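Local coordinates for beta-phenylalanine aminotransferase (Variovorax paradoxus, PDB 4AO9), which catalyses the pyridoxal-5'-phosphate-dependent transfer of the amino group of beta-phenylalanine, probably to a keto acid acceptor, as a class-III aminotransferase, at residues R35-A40 and F69-A74; A50-R53 and G57-S60; A79-A84 and Y101-P106. All blocks are in the same frame, centred on the assembly; numbering follows the deposited sequence.

Interaction 1. Residues R35-A40 and F69-A74; sequences RRFTDA and FPLTIA
Where the N-terminal helix 23-40 leans on the loop leading into strand 72-77, the first strand of a small mixed sheet, Phe37 meets Phe69 in an oblique aromatic pair. The ring centroids are 5.0 Å apart and the planes are inclined at 47°. Phe37 brings one rim carbon, CE2, over a face of the Phe69 ring, near its margin and 3.7 Å from Phe69 CZ. That same CE2 lies 3.2 Å from Phe69 O, which sits at the edge of the Phe37 ring and near its plane. The ring extends this far because CG stands anti to the backbone N (chi1 172°). The other epsilon carbon of the Phe37 ring, CE1, touches Leu71 CD2 at 3.6 Å. Thr38 OG1 approaches Phe69 CE1 at 3.7 Å, although its hydrogen bond goes back to Tyr34 O within the helix. No hydrogen bond joins the two segments. Phe406 of helix 398-410 packs edge-to-face with Phe37, Leu409 touches both Phe37 and Leu71, and helix 42-51 reaches Phe69 through Gln45 and Phe48.

Interaction 2. Residues A50-R53 and G57-S60; sequences AQAR and GANS
Gln51 sets CG anti to its own backbone N (chi1 -176°) and continues in an extended chain, which carries its amide from the C-terminal part of helix 42-51 to the backbone of Ala58. The contact lies in the loop that follows this helix, where the chain folds back on itself: four residues beyond Arg53 it has come back against residues 51-52, and the CA atoms of Ala52 and Ala58 are only 3.8 Å apart. Gln51 NE2 donates to Ala58 O over 2.8 Å in a nearly straight bond (N-H...O 171°). The acceptor lies in the plane of the Gln51 amide, whereas the donor is tilted 19° from the carbonyl plane of Ala58. Beside this bond the methyl of Ala58, pointing toward 50-53, fits closely against backbone and side chain together: its CB is 3.5 Å from Ala52 N and 3.8 Å from Gln51 CB. On the helix side, Arg53 NE returns to Ala50 O, on a lone pair and in the carbonyl plane. Beyond the turn Asn59 and Ser60 bond to Arg147 and Phe148 of the second subunit, which places this turn at the dimer interface. A single water completes the bridge between the backbones, donating to Ala52 O at 2.8 Å and accepting from Gly57 N at 2.9 Å.

Interaction 3. Residues A79-A84 and Y101-P106; sequences AALWDA and YGHSAP
Over one face of the His103 imidazole, close to its centre but shifted slightly toward NE2, sits the CD2 methyl of Leu81. The distance from Leu81 CD2 to the centroid of the His103 ring is 3.5 Å and the approach is 13° off the ring normal, a CH-pi contact. Within the ring NE2 is the atom nearest the methyl, at 3.4 Å from Leu81 CD2, and Leu81 CG follows at 3.6 Å from the same His103 NE2. Ala80 O comes to His103 CD2 obliquely, 3.6 Å away. With CG anti to its carbonyl carbon (chi1 -68°), Leu81 swings its CD2 branch over the ring, and the two side chains cross at about a right angle. Leu81 belongs to strand 80-83, whose antiparallel neighbours in the small mixed sheet are strands 72-77 and 88-91, whereas His103 lies in the loop that leads to helix 106-117, with Ala105 at its N-cap. Both ring nitrogens are engaged: NE2 with Asp91 OD2 at the end of strand 88-91, ND1 with Ile120 O of the second subunit. A leucine in place of His103 would probably leave Asp91 and the Ile120 carbonyl of the second subunit without their ring partner, and the Leu81 methyl without a flat face to rest on. Leu122 of the second subunit also packs on Leu81, while the methyl of Ala79 rests on Leu427 of its own chain.

All three contacts are largely buried and all reach the second subunit, yet their chemistry differs with position. Interaction 1 is apolar and aromatic, joining the N-terminal helix to the entry of the sheet. Interaction 2 lies between its two segments in sequence and is local and polar, relying on an amide-to-carbonyl bond and a water. Interaction 3 puts a methyl on an imidazole whose nitrogens bond elsewhere. Interactions 1 and 3 meet in the same sheet: strands 72-77 and 80-83 are neighbours, linked by probable hydrogen bonds from Ala74 N to Trp82 O and from Ala84 N to Thr72 O. Interaction 2 touches neither, its nearest atoms being about 6 Å from interaction 1 and about 10 Å from interaction 3.

Interaction 1. Residues R35-A40 and F69-A74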
loop_
_atom_site.group_PDB
_atom_site.type_symbol
_atom_site.label_atom_id
_atom_site.label_comp_id
_atom_site.label_asym_id
_atom_site.label_seq_id
_atom_site.Cartn_x
_atom_site.Cartn_y
_atom_site.Cartn_z
ATOM N N ARG A 35 10.655 -31.528 -15.428
ATOM C CA ARG A 35 12.064 -31.865 -15.625
ATOM C C ARG A 35 12.739 -30.962 -16.650
ATOM O O ARG A 35 13.841 -30.458 -16.409
ATOM C CB ARG A 35 12.244 -33.334 -16.028
ATOM C CG ARG A 35 13.714 -33.731 -16.135
ATOM C CD ARG A 35 13.931 -35.046 -16.870
ATOM N NE ARG A 35 13.446 -35.046 -18.252
ATOM C CZ ARG A 35 13.994 -34.368 -19.261
ATOM N NH1 ARG A 35 15.050 -33.584 -19.063
ATOM N NH2 ARG A 35 13.464 -34.461 -20.475
ATOM N N ARG A 36 12.089 -30.772 -17.796
ATOM C CA ARG A 36 12.640 -29.938 -18.856
ATOM C C ARG A 36 12.791 -28.485 -18.386
ATOM O O ARG A 36 13.816 -27.848 -18.637
ATOM C CB ARG A 36 11.786 -30.030 -20.125
ATOM C CG ARG A 36 11.992 -31.326 -20.921
ATOM C CD ARG A 36 11.236 -31.318 -22.253
ATOM N NE ARG A 36 9.806 -31.596 -22.088
ATOM C CZ ARG A 36 8.850 -30.670 -22.064
ATOM N NH1 ARG A 36 9.154 -29.381 -22.198
ATOM N NH2 ARG A 36 7.581 -31.031 -21.906
ATOM N N PHE A 37 11.770 -27.989 -17.691
ATOM C CA PHE A 37 11.805 -26.646 -17.113
ATOM C C PHE A 37 12.968 -26.504 -16.127
ATOM O O PHE A 37 13.739 -25.538 -16.192
ATOM C CB PHE A 37 10.455 -26.347 -16.448
ATOM C CG PHE A 37 10.429 -25.070 -15.640
ATOM C CD1 PHE A 37 10.126 -23.854 -16.245
ATOM C CD2 PHE A 37 10.713 -25.099 -14.282
ATOM C CE1 PHE A 37 10.106 -22.675 -15.498
ATOM C CE2 PHE A 37 10.701 -23.927 -13.528
ATOM C CZ PHE A 37 10.389 -22.715 -14.140
ATOM N N THR A 38 13.106 -27.484 -15.233
ATOM C CA THR A 38 14.181 -27.480 -14.238
ATOM C C THR A 38 15.567 -27.500 -14.894
ATOM O O THR A 38 16.426 -26.693 -14.552
ATOM C CB THR A 38 14.034 -28.669 -13.262
ATOM O OG1 THR A 38 12.804 -28.540 -12.538
ATOM C CG2 THR A 38 15.196 -28.731 -12.275
ATOM N N ASP A 39 15.768 -28.412 -15.847
ATOM C CA ASP A 39 17.074 -28.576 -16.495
ATOM C C ASP A 39 17.503 -27.346 -17.280
ATOM O O ASP A 39 18.691 -27.033 -17.351
ATOM C CB ASP A 39 17.082 -29.801 -17.416
ATOM C CG ASP A 39 16.958 -31.113 -16.654
ATOM O OD1 ASP A 39 17.063 -31.101 -15.409
ATOM O OD2 ASP A 39 16.746 -32.152 -17.313
ATOM N N ALA A 40 16.520 -26.639 -17.837
ATOM C CA ALA A 40 16.773 -25.475 -18.680
ATOM C C ALA A 40 17.000 -24.192 -17.888
ATOM O O ALA A 40 17.480 -23.207 -18.450
ATOM C CB ALA A 40 15.618 -25.280 -19.655
ATOM N N PHE A 69 9.447 -24.378 -9.245
ATOM C CA PHE A 69 9.950 -23.108 -8.708
ATOM C C PHE A 69 9.712 -22.050 -9.780
ATOM O O PHE A 69 9.652 -22.379 -10.959
ATOM C CB PHE A 69 11.451 -23.179 -8.362
ATOM C CG PHE A 69 12.320 -23.563 -9.524
ATOM C CD1 PHE A 69 12.585 -24.900 -9.797
ATOM C CD2 PHE A 69 12.861 -22.592 -10.367
ATOM C CE1 PHE A 69 13.373 -25.265 -10.881
ATOM C CE2 PHE A 69 13.649 -22.947 -11.464
ATOM C CZ PHE A 69 13.907 -24.297 -11.721
ATOM N N PRO A 70 9.566 -20.776 -9.378
ATOM C CA PRO A 70 9.340 -19.730 -10.376
ATOM C C PRO A 70 10.638 -19.263 -11.013
ATOM O O PRO A 70 11.688 -19.251 -10.355
ATOM C CB PRO A 70 8.704 -18.601 -9.560
ATOM C CG PRO A 70 9.279 -18.790 -8.177
ATOM C CD PRO A 70 9.354 -20.284 -8.005
ATOM N N LEU A 71 10.555 -18.855 -12.272
ATOM C CA LEU A 71 11.673 -18.186 -12.928
ATOM C C LEU A 71 11.951 -16.843 -12.269
ATOM O O LEU A 71 11.023 -16.112 -11.893
ATOM C CB LEU A 71 11.373 -17.942 -14.407
ATOM C CG LEU A 71 11.146 -19.145 -15.326
ATOM C CD1 LEU A 71 10.669 -18.690 -16.704
ATOM C CD2 LEU A 71 12.421 -19.942 -15.458
ATOM N N THR A 72 13.233 -16.538 -12.105
ATOM C CA THR A 72 13.654 -15.174 -11.815
ATOM C C THR A 72 13.751 -14.392 -13.117
ATOM O O THR A 72 14.348 -14.858 -14.090
ATOM C CB THR A 72 14.997 -15.162 -11.073
ATOM O OG1 THR A 72 14.786 -15.649 -9.750
ATOM C CG2 THR A 72 15.578 -13.752 -10.983
ATOM N N ILE A 73 13.151 -13.206 -13.122
ATOM C CA ILE A 73 13.192 -12.317 -14.276
ATOM C C ILE A 73 14.326 -11.313 -14.077
ATOM O O ILE A 73 14.348 -10.589 -13.079
ATOM C CB ILE A 73 11.818 -11.615 -14.504
ATOM C CG1 ILE A 73 10.691 -12.648 -14.704
ATOM C CG2 ILE A 73 11.881 -10.620 -15.664
ATOM C CD1 ILE A 73 10.939 -13.680 -15.818
ATOM N N ALA A 74 15.267 -11.303 -15.019
ATOM C CA ALA A 74 16.488 -10.496 -14.913
ATOM C C ALA A 74 16.381 -9.118 -15.550
ATOM O O ALA A 74 17.026 -8.173 -15.105
ATOM C CB ALA A 74 17.659 -11.251 -15.529
#

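Interaction 2. Residues A50-R53 and G57-S60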
loop_
_atom_site.group_PDB
_atom_site.type_symbol
_atom_site.label_atom_id
_atom_site.label_comp_id
_atom_site.label_asym_id
_atom_site.label_seq_id
_atom_site.Cartn_x
_atom_site.Cartn_y
_atom_site.Cartn_z
ATOM N N ALA A 50 18.388 -19.888 -2.792
ATOM C CA ALA A 50 19.072 -18.900 -1.968
ATOM C C ALA A 50 18.072 -17.960 -1.289
ATOM O O ALA A 50 18.174 -17.662 -0.088
ATOM C CB ALA A 50 20.059 -18.119 -2.824
ATOM N N GLN A 51 17.090 -17.518 -2.063
ATOM C CA GLN A 51 16.127 -16.529 -1.604
ATOM C C GLN A 51 15.121 -17.126 -0.616
ATOM O O GLN A 51 14.575 -16.400 0.226
ATOM C CB GLN A 51 15.458 -15.891 -2.819
ATOM C CG GLN A 51 14.488 -14.759 -2.539
ATOM C CD GLN A 51 14.217 -13.948 -3.790
ATOM O OE1 GLN A 51 15.124 -13.308 -4.331
ATOM N NE2 GLN A 51 12.983 -13.976 -4.261
ATOM N N ALA A 52 14.892 -18.439 -0.698
ATOM C CA ALA A 52 13.977 -19.133 0.223
ATOM C C ALA A 52 14.446 -19.093 1.682
ATOM O O ALA A 52 13.676 -19.380 2.603
ATOM C CB ALA A 52 13.739 -20.580 -0.239
ATOM N N ARG A 53 15.707 -18.733 1.899
ATOM C CA ARG A 53 16.205 -18.569 3.260
ATOM C C ARG A 53 15.517 -17.402 3.975
ATOM O O ARG A 53 15.319 -17.455 5.189
ATOM C CB ARG A 53 17.720 -18.346 3.262
ATOM C CG ARG A 53 18.524 -19.508 2.706
ATOM C CD ARG A 53 20.023 -19.190 2.729
ATOM N NE ARG A 53 20.423 -18.276 1.654
ATOM C CZ ARG A 53 21.667 -17.826 1.470
ATOM N NH1 ARG A 53 22.651 -18.214 2.274
ATOM N NH2 ARG A 53 21.933 -16.993 0.473
ATOM N N GLY A 57 9.077 -19.534 0.890
ATOM C CA GLY A 57 9.007 -19.955 -0.511
ATOM C C GLY A 57 9.675 -18.976 -1.471
ATOM O O GLY A 57 9.294 -18.893 -2.649
ATOM N N ALA A 58 10.673 -18.244 -0.960
ATOM C CA ALA A 58 11.390 -17.188 -1.693
ATOM C C ALA A 58 10.468 -16.078 -2.197
ATOM O O ALA A 58 10.819 -15.330 -3.097
ATOM C CB ALA A 58 12.215 -17.793 -2.855
ATOM N N ASN A 59 9.297 -15.955 -1.577
ATOM C CA ASN A 59 8.162 -15.291 -2.215
ATOM C C ASN A 59 7.611 -14.108 -1.428
ATOM O O ASN A 59 7.548 -14.150 -0.191
ATOM C CB ASN A 59 7.060 -16.340 -2.433
ATOM C CG ASN A 59 5.841 -15.786 -3.132
ATOM O OD1 ASN A 59 4.809 -15.564 -2.504
ATOM N ND2 ASN A 59 5.950 -15.553 -4.441
ATOM N N SER A 60 7.202 -13.062 -2.153
ATOM C CA SER A 60 6.572 -11.897 -1.535
ATOM C C SER A 60 5.222 -11.524 -2.170
ATOM O O SER A 60 4.548 -10.596 -1.710
ATOM C CB SER A 60 7.534 -10.719 -1.590
ATOM O OG SER A 60 7.034 -9.652 -0.821
HETATM O O HOH W 1 11.159 -20.516 2.627
#

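Interaction 3. Residues A79-A84 and Y101-P106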
loop_
_atom_site.group_PDB
_atom_site.type_symbol
_atom_site.label_atom_id
_atom_site.label_comp_id
_atom_site.label_asym_id
_atom_site.label_seq_id
_atom_site.Cartn_x
_atom_site.Cartn_y
_atom_site.Cartn_z
ATOM N N ALA A 79 7.898 -5.057 -24.600
ATOM C CA ALA A 79 7.097 -6.205 -24.179
ATOM C C ALA A 79 7.915 -7.505 -24.170
ATOM O O ALA A 79 7.361 -8.596 -24.334
ATOM C CB ALA A 79 5.837 -6.334 -25.057
ATOM N N ALA A 80 9.229 -7.382 -23.966
ATOM C CA ALA A 80 10.114 -8.543 -23.820
ATOM C C ALA A 80 10.650 -8.682 -22.397
ATOM O O ALA A 80 10.916 -7.677 -21.714
ATOM C CB ALA A 80 11.273 -8.461 -24.808
ATOM N N LEU A 81 10.771 -9.930 -21.948
ATOM C CA LEU A 81 11.376 -10.258 -20.655
ATOM C C LEU A 81 12.454 -11.313 -20.838
ATOM O O LEU A 81 12.319 -12.207 -21.678
ATOM C CB LEU A 81 10.316 -10.771 -19.658
ATOM C CG LEU A 81 9.280 -9.756 -19.163
ATOM C CD1 LEU A 81 8.139 -10.455 -18.443
ATOM C CD2 LEU A 81 9.923 -8.714 -18.254
ATOM N N TRP A 82 13.516 -11.207 -20.046
ATOM C CA TRP A 82 14.574 -12.217 -20.013
ATOM C C TRP A 82 14.662 -12.795 -18.613
ATOM O O TRP A 82 14.679 -12.053 -17.628
ATOM C CB TRP A 82 15.934 -11.614 -20.354
ATOM C CG TRP A 82 16.134 -11.208 -21.779
ATOM C CD1 TRP A 82 16.825 -11.901 -22.741
ATOM C CD2 TRP A 82 15.682 -9.999 -22.403
ATOM N NE1 TRP A 82 16.814 -11.203 -23.924
ATOM C CE2 TRP A 82 16.117 -10.036 -23.749
ATOM C CE3 TRP A 82 14.932 -8.896 -21.964
ATOM C CZ2 TRP A 82 15.838 -9.004 -24.656
ATOM C CZ3 TRP A 82 14.656 -7.869 -22.862
ATOM C CH2 TRP A 82 15.112 -7.931 -24.198
ATOM N N ASP A 83 14.728 -14.117 -18.522
ATOM C CA ASP A 83 14.962 -14.755 -17.226
ATOM C C ASP A 83 16.453 -14.835 -16.849
ATOM O O ASP A 83 17.332 -14.426 -17.621
ATOM C CB ASP A 83 14.244 -16.119 -17.135
ATOM C CG ASP A 83 14.809 -17.165 -18.083
ATOM O OD1 ASP A 83 15.992 -17.051 -18.490
ATOM O OD2 ASP A 83 14.084 -18.131 -18.398
ATOM N N ALA A 84 16.721 -15.368 -15.660
ATOM C CA ALA A 84 18.082 -15.447 -15.132
ATOM C C ALA A 84 18.997 -16.352 -15.963
ATOM O O ALA A 84 20.219 -16.216 -15.910
ATOM C CB ALA A 84 18.052 -15.897 -13.683
ATOM N N TYR A 101 2.351 -0.236 -20.115
ATOM C CA TYR A 101 3.325 0.570 -20.863
ATOM C C TYR A 101 4.532 -0.239 -21.307
ATOM O O TYR A 101 5.429 0.287 -21.974
ATOM C CB TYR A 101 3.793 1.760 -20.014
ATOM C CG TYR A 101 2.653 2.499 -19.360
ATOM C CD1 TYR A 101 1.897 3.420 -20.075
ATOM C CD2 TYR A 101 2.307 2.243 -18.030
ATOM C CE1 TYR A 101 0.834 4.095 -19.467
ATOM C CE2 TYR A 101 1.239 2.910 -17.427
ATOM C CZ TYR A 101 0.524 3.830 -18.152
ATOM O OH TYR A 101 -0.534 4.475 -17.546
ATOM N N GLY A 102 4.556 -1.517 -20.938
ATOM C CA GLY A 102 5.752 -2.333 -21.125
ATOM C C GLY A 102 6.790 -2.040 -20.051
ATOM O O GLY A 102 6.537 -1.314 -19.074
ATOM N N HIS A 103 7.987 -2.580 -20.246
ATOM C CA HIS A 103 8.987 -2.604 -19.176
ATOM C C HIS A 103 9.992 -1.468 -19.176
ATOM O O HIS A 103 10.769 -1.348 -18.237
ATOM C CB HIS A 103 9.687 -3.966 -19.176
ATOM C CG HIS A 103 8.722 -5.097 -19.047
ATOM N ND1 HIS A 103 8.039 -5.349 -17.877
ATOM C CD2 HIS A 103 8.247 -5.976 -19.961
ATOM C CE1 HIS A 103 7.210 -6.361 -18.066
ATOM N NE2 HIS A 103 7.315 -6.759 -19.325
ATOM N N SER A 104 9.957 -0.621 -20.205
ATOM C CA SER A 104 11.010 0.380 -20.388
ATOM C C SER A 104 10.568 1.635 -21.122
ATOM O O SER A 104 11.367 2.247 -21.826
ATOM C CB SER A 104 12.200 -0.243 -21.129
ATOM O OG SER A 104 11.807 -0.721 -22.401
ATOM N N ALA A 105 9.313 2.029 -20.960
ATOM C CA ALA A 105 8.808 3.220 -21.643
ATOM C C ALA A 105 9.621 4.454 -21.244
ATOM O O ALA A 105 9.709 4.771 -20.065
ATOM C CB ALA A 105 7.323 3.415 -21.323
ATOM N N PRO A 106 10.243 5.149 -22.217
ATOM C CA PRO A 106 11.042 6.312 -21.848
ATOM C C PRO A 106 10.200 7.443 -21.269
ATOM O O PRO A 106 10.695 8.211 -20.449
ATOM C CB PRO A 106 11.709 6.732 -23.172
ATOM C CG PRO A 106 10.844 6.149 -24.233
ATOM C CD PRO A 106 10.302 4.865 -23.663
#